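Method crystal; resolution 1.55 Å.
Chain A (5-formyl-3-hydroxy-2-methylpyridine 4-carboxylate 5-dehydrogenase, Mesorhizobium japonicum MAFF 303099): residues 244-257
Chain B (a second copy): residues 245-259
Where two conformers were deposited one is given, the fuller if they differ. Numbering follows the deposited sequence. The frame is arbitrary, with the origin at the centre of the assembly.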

ATOM      1  N   VAL A 244      10.549  12.600  12.054  1.00 10.77           N
ATOM      2  CA  VAL A 244      10.248  11.228  12.445  1.00 11.44           C
ATOM      3  C   VAL A 244      11.289  10.246  11.926  1.00 13.01           C
ATOM      4  O   VAL A 244      11.767   9.388  12.673  1.00 12.17           O
ATOM      5  N   SER A 245      11.658  10.372  10.654  1.00 11.48           N
ATOM      6  CA  SER A 245      12.596   9.415  10.072  1.00 10.22           C
ATOM      7  C   SER A 245      13.961   9.520  10.745  1.00 10.48           C
ATOM      8  O   SER A 245      14.712   8.543  10.759  1.00 12.32           O
ATOM      9  N   SER A 246      14.266  10.678  11.329  1.00 10.56           N
ATOM     10  CA  SER A 246      15.544  10.883  12.010  0.53 12.58           C
ATOM     11  C   SER A 246      15.781   9.879  13.140  1.00 19.12           C
ATOM     12  O   SER A 246      16.926   9.540  13.445  1.00 21.71           O
ATOM     13  N   PHE A 247      14.709   9.412  13.775  1.00 13.69           N
ATOM     14  CA  PHE A 247      14.878   8.382  14.799  1.00 17.35           C
ATOM     15  C   PHE A 247      14.240   7.063  14.387  1.00 13.82           C
ATOM     16  O   PHE A 247      14.707   6.003  14.803  1.00 15.91           O
ATOM     17  N   LEU A 248      13.197   7.097  13.560  1.00 11.21           N
ATOM     18  CA  LEU A 248      12.504   5.847  13.251  1.00 12.09           C
ATOM     19  C   LEU A 248      13.284   4.989  12.249  1.00  9.83           C
ATOM     20  O   LEU A 248      13.276   3.767  12.365  1.00 11.00           O
ATOM     21  N   ASN A 249      13.954   5.599  11.268  1.00  9.94           N
ATOM     22  CA  ASN A 249      14.770   4.805  10.340  1.00  9.75           C
ATOM     23  C   ASN A 249      15.799   3.963  11.077  1.00 11.26           C
ATOM     24  O   ASN A 249      16.077   2.826  10.696  1.00 11.77           O
ATOM     25  N   ALA A 250      16.352   4.530  12.145  1.00 12.18           N
ATOM     26  CA  ALA A 250      17.339   3.828  12.946  1.00 12.99           C
ATOM     27  C   ALA A 250      16.768   2.588  13.626  1.00 14.50           C
ATOM     28  O   ALA A 250      17.511   1.652  13.921  1.00 18.31           O
ATOM     29  N   ASP A 251      15.454   2.554  13.844  1.00 10.78           N
ATOM     30  CA  ASP A 251      14.876   1.440  14.589  0.80 12.05           C
ATOM     31  C   ASP A 251      14.252   0.359  13.711  1.00 11.27           C
ATOM     32  O   ASP A 251      13.921  -0.724  14.196  1.00 12.44           O
ATOM     33  N   LEU A 252      14.107   0.635  12.421  1.00 12.01           N
ATOM     34  CA  LEU A 252      13.497  -0.342  11.513  1.00 10.75           C
ATOM     35  C   LEU A 252      14.328  -1.620  11.374  1.00  9.75           C
ATOM     36  O   LEU A 252      15.551  -1.598  11.552  1.00 11.79           O
ATOM     37  N   SER A 253      13.671  -2.735  11.055  1.00  9.87           N
ATOM     38  CA  SER A 253      14.413  -3.951  10.735  1.00  8.89           C
ATOM     39  C   SER A 253      15.311  -3.740   9.520  1.00  9.79           C
ATOM     40  O   SER A 253      14.906  -3.140   8.524  1.00  9.78           O
ATOM     41  N   ASN A 254      16.535  -4.250   9.610  1.00  9.84           N
ATOM     42  CA  ASN A 254      17.460  -4.222   8.490  1.00  8.63           C
ATOM     43  C   ASN A 254      17.866  -5.635   8.098  1.00  9.57           C
ATOM     44  O   ASN A 254      18.984  -5.850   7.604  1.00 10.91           O
ATOM     45  N   ARG A 255      16.948  -6.585   8.297  1.00 10.44           N
ATOM     46  CA  ARG A 255      17.247  -8.005   8.077  1.00  9.86           C
ATOM     47  C   ARG A 255      17.881  -8.253   6.708  1.00 12.76           C
ATOM     48  O   ARG A 255      17.440  -7.710   5.693  1.00 10.46           O
ATOM     49  N   ASP A 256      18.935  -9.065   6.701  1.00 11.01           N
ATOM     50  CA  ASP A 256      19.735  -9.307   5.506  1.00  8.44           C
ATOM     51  C   ASP A 256      19.496 -10.668   4.857  1.00 10.85           C
ATOM     52  O   ASP A 256      20.157 -11.001   3.878  1.00 12.40           O
ATOM     53  N   ASP A 257      18.573 -11.454   5.408  1.00  9.66           N
ATOM     54  CA  ASP A 257      18.407 -12.856   4.998  1.00  8.84           C
ATOM     55  C   ASP A 257      16.953 -13.278   5.173  1.00  8.90           C
ATOM     56  O   ASP A 257      16.084 -12.418   5.318  1.00  9.32           O
TER
ATOM     57  N   SER B 245      13.463 -13.223  -0.931  1.00 11.48           N
ATOM     58  CA  SER B 245      13.939 -12.427   0.197  1.00 10.22           C
ATOM     59  C   SER B 245      15.349 -12.847   0.599  1.00 10.48           C
ATOM     60  O   SER B 245      16.090 -12.040   1.161  1.00 12.32           O
ATOM     61  N   SER B 246      15.732 -14.084   0.281  1.00 10.56           N
ATOM     62  CA  SER B 246      17.065 -14.585   0.610  0.53 12.58           C
ATOM     63  C   SER B 246      18.184 -13.734   0.005  1.00 19.12           C
ATOM     64  O   SER B 246      19.278 -13.650   0.567  1.00 21.71           O
ATOM     65  N   PHE B 247      17.926 -13.117  -1.145  1.00 13.69           N
ATOM     66  CA  PHE B 247      18.930 -12.220  -1.715  1.00 17.35           C
ATOM     67  C   PHE B 247      18.455 -10.774  -1.733  1.00 13.82           C
ATOM     68  O   PHE B 247      19.275  -9.860  -1.651  1.00 15.91           O
ATOM     69  N   LEU B 248      17.146 -10.542  -1.816  1.00 11.21           N
ATOM     70  CA  LEU B 248      16.685  -9.160  -1.955  1.00 12.09           C
ATOM     71  C   LEU B 248      16.747  -8.399  -0.626  1.00  9.83           C
ATOM     72  O   LEU B 248      17.058  -7.210  -0.625  1.00 11.00           O
ATOM     73  N   ASN B 249      16.458  -9.052   0.502  1.00  9.94           N
ATOM     74  CA  ASN B 249      16.582  -8.364   1.794  1.00  9.75           C
ATOM     75  C   ASN B 249      17.979  -7.798   1.996  1.00 11.26           C
ATOM     76  O   ASN B 249      18.147  -6.711   2.549  1.00 11.77           O
ATOM     77  N   ALA B 250      18.977  -8.541   1.527  1.00 12.18           N
ATOM     78  CA  ALA B 250      20.358  -8.107   1.644  1.00 12.99           C
ATOM     79  C   ALA B 250      20.642  -6.835   0.852  1.00 14.50           C
ATOM     80  O   ALA B 250      21.557  -6.087   1.199  1.00 18.31           O
ATOM     81  N   ASP B 251      19.847  -6.562  -0.181  1.00 10.78           N
ATOM     82  CA  ASP B 251      20.145  -5.416  -1.036  0.80 12.05           C
ATOM     83  C   ASP B 251      19.322  -4.171  -0.717  1.00 11.27           C
ATOM     84  O   ASP B 251      19.618  -3.084  -1.216  1.00 12.44           O
ATOM     85  N   LEU B 252      18.304  -4.314   0.123  1.00 12.01           N
ATOM     86  CA  LEU B 252      17.451  -3.171   0.465  1.00 10.75           C
ATOM     87  C   LEU B 252      18.207  -2.074   1.218  1.00  9.75           C
ATOM     88  O   LEU B 252      19.202  -2.347   1.899  1.00 11.79           O
ATOM     89  N   SER B 253      17.740  -0.831   1.101  1.00  9.87           N
ATOM     90  CA  SER B 253      18.298   0.238   1.925  1.00  8.89           C
ATOM     91  C   SER B 253      18.095  -0.053   3.409  1.00  9.79           C
ATOM     92  O   SER B 253      17.023  -0.484   3.833  1.00  9.78           O
ATOM     93  N   ASN B 254      19.135   0.201   4.195  1.00  9.84           N
ATOM     94  CA  ASN B 254      19.051   0.078   5.640  1.00  8.63           C
ATOM     95  C   ASN B 254      19.358   1.409   6.308  1.00  9.57           C
ATOM     96  O   ASN B 254      19.876   1.438   7.436  1.00 10.91           O
ATOM     97  N   ARG B 255      19.015   2.503   5.622  1.00 10.44           N
ATOM     98  CA  ARG B 255      19.361   3.849   6.092  1.00  9.86           C
ATOM     99  C   ARG B 255      18.955   4.071   7.548  1.00 12.76           C
ATOM    100  O   ARG B 255      17.855   3.704   7.967  1.00 10.46           O
ATOM    101  N   ASP B 256      19.868   4.660   8.317  1.00 11.01           N
ATOM    102  CA  ASP B 256      19.695   4.831   9.754  1.00  8.44           C
ATOM    103  C   ASP B 256      19.357   6.257  10.180  1.00 10.85           C
ATOM    104  O   ASP B 256      19.246   6.528  11.372  1.00 12.40           O
ATOM    105  N   ASP B 257      19.213   7.165   9.216  1.00  9.66           N
ATOM    106  CA  ASP B 257      19.094   8.599   9.516  1.00  8.84           C
ATOM    107  C   ASP B 257      18.246   9.282   8.450  1.00  8.90           C
ATOM    108  O   ASP B 257      17.549   8.600   7.699  1.00  9.32           O
ATOM    109  N   VAL B 258      18.305  10.612   8.368  1.00 10.70           N
ATOM    110  CA  VAL B 258      17.491  11.332   7.391  1.00 10.52           C
ATOM    111  C   VAL B 258      18.168  11.280   6.024  1.00 10.76           C
ATOM    112  O   VAL B 258      19.377  11.473   5.913  1.00 13.45           O
ATOM    113  N   ALA B 259      17.387  10.979   4.992  1.00  9.54           N
ATOM    114  CA  ALA B 259      17.901  10.923   3.627  1.00 10.22           C
ATOM    115  C   ALA B 259      18.371  12.294   3.170  1.00  9.72           C
ATOM    116  O   ALA B 259      17.713  13.301   3.449  1.00 10.86           O
TER

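Two copies of the dehydrogenase meet in a small, nearly symmetric and largely polar contact, in which the C-terminal part of a helical segment and the residues after it in each chain pack against the loop of the other, with 653 Å² buried in total. The backbones run in opposite directions past each other: A250(A) lies over D256(B) and D256(A) over A250(B), each pair with CA atoms 4.1 Å apart, while N254(A) faces N254(B) at the centre, their CA atoms 5.4 Å apart.

N249 is the main anchor on both sides. Its CA-to-CB bond points toward the partner, and the m rotamer (chi1 -80°, chi2 -9°) carries the amide along the partner's loop, so that ND2 of N249(A) donates to the backbone O of D257(B) at 2.9 Å and 162°; ND2 of N249(B) repeats the bond to O of D257(A) with the same geometry. Because the acceptor is a main-chain carbonyl, this bond does not depend on the D257 side chain. The same asparagine also packs by its aliphatic part, CB of N249(A) lying 3.4 Å from O of R255(B). Beside it, the methyl CB of A250(A) rests 3.4 Å from O of D256(B), a close van der Waals contact, and A250(B) meets D256(A) likewise.

At the centre both N254 residues direct CA-to-CB toward the other stretch, in the m rotamer (chi1 -62°), CB of N254(A) 3.4 Å from OD1 of N254(B). The two OD1 atoms, 3.5 Å apart, are both acceptors and form no bond with each other; each is satisfied elsewhere in the structure. The ND2 groups turn instead to water. Water 2 accepts from ND2 of N254(A) at 3.0 Å and lies within hydrogen-bonding reach of O of N249(A) at 2.9 Å and O of N254(B) at 3.0 Å, thereby linking the chains; water 3 occupies the equivalent site, 3.0 Å from ND2 of N254(B), 2.9 Å from O of N249(B) and 3.0 Å from O of N254(A).

R255, D256 and D257 contribute mostly backbone. The CA-to-CB bond of R255 points sideways, and the end of the side chain leads away from the partner, where NH1 of R255(A) forms a salt bridge with OD1 of D257(A) at 2.9 Å, matched in chain B. D256 and D257, both p, direct their CA-to-CB bonds away, and their carbonyls meet A250 and N249 of the other chain.

The chain B stretch extends further and adds an apolar contact: V258(B), in the t rotamer, places CG2 3.6 Å from CB of S246(A) and 4.0 Å from OG of S245(A). S245(A), p, points its CA-to-CB bond toward the partner; its OG accepts from water 1 at 2.9 Å, and that water accepts from the backbone N of A259(B) at 2.9 Å, completing a bridge. F247 and L248 point away in both chains and take no part.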

ATOM      1  CB  VAL A 244       8.860  10.807  11.962  1.00  9.95           C
ATOM      2  CG1 VAL A 244       8.590   9.352  12.315  1.00 10.82           C
ATOM      3  CG2 VAL A 244       7.812  11.705  12.605  1.00 15.61           C
ATOM      4  CB  SER A 245      12.721   9.600   8.555  1.00 13.54           C
ATOM      5  OG  SER A 245      13.413  10.790   8.217  1.00 11.15           O
ATOM      6  CB  SER A 246      15.645  12.319  12.552  0.53 13.11           C
ATOM      7  OG  SER A 246      14.780  12.564  13.654  0.53 15.20           O
ATOM      8  CB  PHE A 247      14.319   8.838  16.159  1.00 14.83           C
ATOM      9  CG  PHE A 247      12.827   8.999  16.195  1.00 17.74           C
ATOM     10  CD1 PHE A 247      11.996   7.921  16.482  1.00 16.32           C
ATOM     11  CD2 PHE A 247      12.255  10.240  15.979  1.00 17.69           C
ATOM     12  CE1 PHE A 247      10.628   8.075  16.523  1.00 17.15           C
ATOM     13  CE2 PHE A 247      10.885  10.408  16.027  1.00 19.94           C
ATOM     14  CZ  PHE A 247      10.069   9.326  16.296  1.00 20.03           C
ATOM     15  CB  LEU A 248      11.082   6.117  12.745  1.00 12.82           C
ATOM     16  CG  LEU A 248      10.179   4.888  12.558  1.00 13.45           C
ATOM     17  CD1 LEU A 248      10.156   4.053  13.839  1.00 17.00           C
ATOM     18  CD2 LEU A 248       8.767   5.290  12.172  1.00 13.73           C
ATOM     19  CB  ASN A 249      15.502   5.683   9.313  1.00 10.41           C
ATOM     20  CG  ASN A 249      14.611   6.118   8.159  1.00  9.90           C
ATOM     21  OD1 ASN A 249      13.484   5.646   8.002  1.00 10.38           O
ATOM     22  ND2 ASN A 249      15.125   7.029   7.339  1.00 10.15           N
ATOM     23  CB  ALA A 250      17.929   4.776  13.985  1.00 16.79           C
ATOM     24  CB  ASP A 251      13.817   1.936  15.574  0.80 12.66           C
ATOM     25  CG  ASP A 251      13.610   0.964  16.706  0.80 13.48           C
ATOM     26  OD1 ASP A 251      14.607   0.680  17.405  0.80 16.49           O
ATOM     27  OD2 ASP A 251      12.484   0.457  16.891  0.80 12.08           O
ATOM     28  CB  LEU A 252      13.309   0.286  10.136  1.00 10.00           C
ATOM     29  CG  LEU A 252      12.317   1.447  10.082  1.00 10.41           C
ATOM     30  CD1 LEU A 252      12.295   2.032   8.678  1.00  9.85           C
ATOM     31  CD2 LEU A 252      10.924   0.981  10.517  1.00 11.92           C
ATOM     32  CB  SER A 253      13.459  -5.116  10.471  1.00 12.37           C
ATOM     33  OG  SER A 253      14.166  -6.255   9.999  1.00 12.47           O
ATOM     34  CB  ASN A 254      18.695  -3.391   8.828  1.00 11.11           C
ATOM     35  CG  ASN A 254      18.354  -1.942   9.107  1.00 12.34           C
ATOM     36  OD1 ASN A 254      17.477  -1.367   8.466  1.00 12.56           O
ATOM     37  ND2 ASN A 254      19.046  -1.345  10.078  1.00 16.24           N
ATOM     38  CB  ARG A 255      15.985  -8.863   8.228  1.00 12.33           C
ATOM     39  CG  ARG A 255      16.254 -10.344   7.926  1.00 13.05           C
ATOM     40  CD  ARG A 255      15.132 -11.277   8.370  1.00 10.84           C
ATOM     41  NE  ARG A 255      14.956 -11.314   9.820  1.00 12.58           N
ATOM     42  CZ  ARG A 255      15.688 -12.050  10.654  1.00 12.11           C
ATOM     43  NH1 ARG A 255      16.688 -12.815  10.206  1.00 11.60           N
ATOM     44  NH2 ARG A 255      15.431 -12.011  11.956  1.00 12.88           N
ATOM     45  CB  ASP A 256      21.230  -9.185   5.855  1.00 14.13           C
ATOM     46  CG  ASP A 256      21.656 -10.127   6.983  1.00 14.46           C
ATOM     47  OD1 ASP A 256      20.936 -11.093   7.299  1.00 16.94           O
ATOM     48  OD2 ASP A 256      22.734  -9.896   7.576  1.00 19.62           O
ATOM     49  CB  ASP A 257      19.335 -13.773   5.807  1.00 12.23           C
ATOM     50  CG  ASP A 257      19.112 -13.667   7.308  1.00 14.66           C
ATOM     51  OD1 ASP A 257      18.149 -13.005   7.737  1.00 12.62           O
ATOM     52  OD2 ASP A 257      19.902 -14.265   8.072  1.00 16.51           O
TER
ATOM     53  CB  SER B 245      12.983 -12.518   1.393  1.00 13.54           C
ATOM     54  OG  SER B 245      13.023 -13.791   2.015  1.00 11.15           O
ATOM     55  CB  SER B 246      17.218 -16.049   0.167  0.53 13.11           C
ATOM     56  OG  SER B 246      17.281 -16.203  -1.246  0.53 15.20           O
ATOM     57  CB  PHE B 247      19.344 -12.659  -3.131  1.00 14.83           C
ATOM     58  CG  PHE B 247      18.262 -12.528  -4.164  1.00 17.74           C
ATOM     59  CD1 PHE B 247      18.065 -11.334  -4.848  1.00 16.32           C
ATOM     60  CD2 PHE B 247      17.464 -13.613  -4.477  1.00 17.69           C
ATOM     61  CE1 PHE B 247      17.077 -11.221  -5.801  1.00 17.15           C
ATOM     62  CE2 PHE B 247      16.476 -13.514  -5.438  1.00 19.94           C
ATOM     63  CZ  PHE B 247      16.279 -12.317  -6.099  1.00 20.03           C
ATOM     64  CB  LEU B 248      15.272  -9.108  -2.546  1.00 12.82           C
ATOM     65  CG  LEU B 248      14.737  -7.717  -2.915  1.00 13.45           C
ATOM     66  CD1 LEU B 248      15.736  -6.992  -3.819  1.00 17.00           C
ATOM     67  CD2 LEU B 248      13.385  -7.804  -3.599  1.00 13.73           C
ATOM     68  CB  ASN B 249      16.254  -9.288   2.978  1.00 10.41           C
ATOM     69  CG  ASN B 249      14.760  -9.452   3.208  1.00  9.90           C
ATOM     70  OD1 ASN B 249      13.936  -8.759   2.610  1.00 10.38           O
ATOM     71  ND2 ASN B 249      14.406 -10.381   4.090  1.00 10.15           N
ATOM     72  CB  ALA B 250      21.289  -9.228   1.194  1.00 16.79           C
ATOM     73  CB  ASP B 251      19.941  -5.768  -2.509  0.80 12.66           C
ATOM     74  CG  ASP B 251      20.736  -4.862  -3.414  0.80 13.48           C
ATOM     75  OD1 ASP B 251      21.974  -4.833  -3.247  0.80 16.49           O
ATOM     76  OD2 ASP B 251      20.146  -4.161  -4.262  0.80 12.08           O
ATOM     77  CB  LEU B 252      16.277  -3.645   1.314  1.00 10.00           C
ATOM     78  CG  LEU B 252      15.300  -4.581   0.606  1.00 10.41           C
ATOM     79  CD1 LEU B 252      14.235  -5.044   1.589  1.00  9.85           C
ATOM     80  CD2 LEU B 252      14.678  -3.887  -0.609  1.00 11.92           C
ATOM     81  CB  SER B 253      17.663   1.584   1.574  1.00 12.37           C
ATOM     82  OG  SER B 253      18.080   2.594   2.480  1.00 12.47           O
ATOM     83  CB  ASN B 254      20.004  -1.002   6.149  1.00 11.11           C
ATOM     84  CG  ASN B 254      19.661  -2.373   5.605  1.00 12.34           C
ATOM     85  OD1 ASN B 254      18.490  -2.716   5.454  1.00 12.56           O
ATOM     86  ND2 ASN B 254      20.688  -3.166   5.300  1.00 16.24           N
ATOM     87  CB  ARG B 255      18.721   4.923   5.203  1.00 12.33           C
ATOM     88  CG  ARG B 255      19.002   6.342   5.719  1.00 13.05           C
ATOM     89  CD  ARG B 255      18.672   7.439   4.713  1.00 10.84           C
ATOM     90  NE  ARG B 255      19.518   7.400   3.522  1.00 12.58           N
ATOM     91  CZ  ARG B 255      20.744   7.914   3.446  1.00 12.11           C
ATOM     92  NH1 ARG B 255      21.315   8.501   4.502  1.00 11.60           N
ATOM     93  NH2 ARG B 255      21.418   7.828   2.305  1.00 12.88           N
ATOM     94  CB  ASP B 256      20.980   4.393  10.482  1.00 14.13           C
ATOM     95  CG  ASP B 256      22.222   5.146   9.999  1.00 14.46           C
ATOM     96  OD1 ASP B 256      22.103   6.207   9.358  1.00 16.94           O
ATOM     97  OD2 ASP B 256      23.349   4.664  10.259  1.00 19.62           O
ATOM     98  CB  ASP B 257      20.480   9.253   9.603  1.00 12.23           C
ATOM     99  CG  ASP B 257      21.298   9.080   8.332  1.00 14.66           C
ATOM    100  OD1 ASP B 257      20.761   8.588   7.322  1.00 12.62           O
ATOM    101  OD2 ASP B 257      22.492   9.452   8.335  1.00 16.51           O
ATOM    102  CB  VAL B 258      17.250  12.801   7.804  1.00 12.43           C
ATOM    103  CG1 VAL B 258      16.296  13.487   6.822  1.00 13.99           C
ATOM    104  CG2 VAL B 258      16.685  12.861   9.196  1.00 12.96           C
ATOM    105  CB  ALA B 259      16.829  10.399   2.684  1.00 11.36           C
TER
HETATM  106  O   HOH W   1      14.585  10.550   5.557  1.00 10.47           O
HETATM  107  O   HOH W   2      18.648   1.639  10.119  1.00 16.21           O
HETATM  108  O   HOH W   3      19.847  -6.009   4.779  1.00 16.21           O